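Local coordinates for protein periplasmic chaperone Spy (Escherichia coli, PDB 5WO2) that acts as an ATP-independent periplasmic chaperone, a cradle-shaped homodimer that limits aggregation and lets substrate proteins fold while they remain bound, at the interface of chains A and B. Coordinates in Å, arbitrary orientation; residue numbers count along the deposited sequence, not the author numbering. Chains: chain A/B, Periplasmic chaperone Spy.

The interface of chains A and B. Residues chain A 67, 70-71, 74; chain B 46, 48.
The ring of B:Phe46, two residues ahead of chain B helix 48-77, lies against one side of chain A helix 59-77 and meets A:Glu71 with its face. Its CG is anti to the backbone N (chi1 179°), which sends the ring out toward chain A; a flat, wholly apolar phenyl can lie on a helix without polar groups to satisfy. A:Glu71 CB sits over the middle of the ring, 3.7 Å from the centroid, in a CH-pi contact. With A:Glu71 CG anti to the backbone N (chi1 -176°), the extended chain runs outward over the same face, and CD lies above and just beyond B:Phe46 CD2, 3.6 Å from it. Carboxylate and ring are nearly parallel, 15° apart. Glutamate suits this place because its methylenes pack on the aromatic face while its carboxylate projects past the ring, where it would avoid the electron-rich centre. On the opposite face, toward the rim, is the backbone N of B:Lys48, so the ring lies between its own chain and the partner.

Apolar contacts border the ring tip. B:Phe46 CE1 rests on the helix backbone, 3.7 Å from A:Glu71 N, with A:Met70 CB marginal beside it. A:Leu67 CD2 lies 4.1 Å from B:Phe46 CZ and also meets B:Lys48 CG; branched leucine thus bridges ring and lysine stem, whose long methylene chain packs here while NZ extends away.

Polar groups add looser approaches. A:Asn74, short and polar, turns its amide OD1 toward B:Phe46 N, 3.6 Å away, too far for a hydrogen bond. A:Glu71 OE1 and B:Lys48 NZ are 6.1 Å apart, so any attraction would be long-range.

Repeated by the twofold symmetry, the patch anchors an aromatic side chain of each subunit on its partner's helix and helps hold together the homodimeric cradle.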
loop_
_atom_site.group_PDB
_atom_site.type_symbol
_atom_site.label_atom_id
_atom_site.label_comp_id
_atom_site.label_asym_id
_atom_site.label_seq_id
_atom_site.Cartn_x
_atom_site.Cartn_y
_atom_site.Cartn_z
ATOM N N LEU A 67 7.936 -5.916 -9.058
ATOM C CA LEU A 67 9.214 -6.301 -9.660
ATOM C C LEU A 67 9.721 -5.223 -10.565
ATOM O O LEU A 67 10.924 -4.891 -10.567
ATOM C CB LEU A 67 9.084 -7.571 -10.461
ATOM C CG LEU A 67 9.122 -8.886 -9.689
ATOM C CD1 LEU A 67 8.789 -10.036 -10.612
ATOM C CD2 LEU A 67 10.515 -9.062 -9.118
ATOM N N MET A 70 10.985 -2.368 -8.314
ATOM C CA MET A 70 12.226 -2.630 -7.594
ATOM C C MET A 70 13.379 -2.645 -8.610
ATOM O O MET A 70 14.476 -2.129 -8.328
ATOM C CB MET A 70 12.161 -3.928 -6.792
ATOM C CG MET A 70 11.171 -3.865 -5.685
ATOM S SD MET A 70 10.906 -5.554 -5.032
ATOM C CE MET A 70 12.302 -5.359 -4.010
ATOM N N GLU A 71 13.124 -3.141 -9.814
ATOM C CA GLU A 71 14.225 -3.213 -10.770
ATOM C C GLU A 71 14.590 -1.818 -11.215
ATOM O O GLU A 71 15.781 -1.485 -11.356
ATOM C CB GLU A 71 13.871 -4.073 -11.969
ATOM C CG GLU A 71 15.095 -4.221 -12.915
ATOM C CD GLU A 71 14.965 -5.317 -13.946
ATOM O OE1 GLU A 71 13.863 -5.836 -14.106
ATOM O OE2 GLU A 71 15.980 -5.650 -14.628
ATOM N N ASN A 74 16.552 -0.111 -8.525
ATOM C CA ASN A 74 17.909 -0.623 -8.501
ATOM C C ASN A 74 18.727 -0.034 -9.632
ATOM O O ASN A 74 19.906 0.307 -9.444
ATOM C CB ASN A 74 17.910 -2.152 -8.584
ATOM C CG ASN A 74 19.312 -2.731 -8.663
ATOM O OD1 ASN A 74 19.863 -2.888 -9.737
ATOM N ND2 ASN A 74 19.859 -3.102 -7.528
ATOM N N PHE B 46 20.457 -6.438 -9.950
ATOM C CA PHE B 46 19.095 -6.762 -9.530
ATOM C C PHE B 46 18.928 -8.273 -9.506
ATOM O O PHE B 46 19.185 -8.953 -10.494
ATOM C CB PHE B 46 18.088 -6.146 -10.481
ATOM C CG PHE B 46 16.649 -6.458 -10.136
ATOM C CD1 PHE B 46 16.097 -5.957 -8.997
ATOM C CD2 PHE B 46 15.866 -7.215 -10.974
ATOM C CE1 PHE B 46 14.760 -6.250 -8.683
ATOM C CE2 PHE B 46 14.566 -7.503 -10.682
ATOM C CZ PHE B 46 14.003 -7.035 -9.517
ATOM N N LYS B 48 16.324 -11.043 -9.344
ATOM C CA LYS B 48 14.882 -11.159 -9.506
ATOM C C LYS B 48 14.320 -12.183 -8.555
ATOM O O LYS B 48 13.292 -11.941 -7.965
ATOM C CB LYS B 48 14.517 -11.522 -10.925
ATOM C CG LYS B 48 13.023 -11.520 -11.212
ATOM C CD LYS B 48 12.904 -11.607 -12.711
ATOM C CE LYS B 48 11.492 -11.731 -13.219
ATOM N NZ LYS B 48 11.608 -11.425 -14.723
#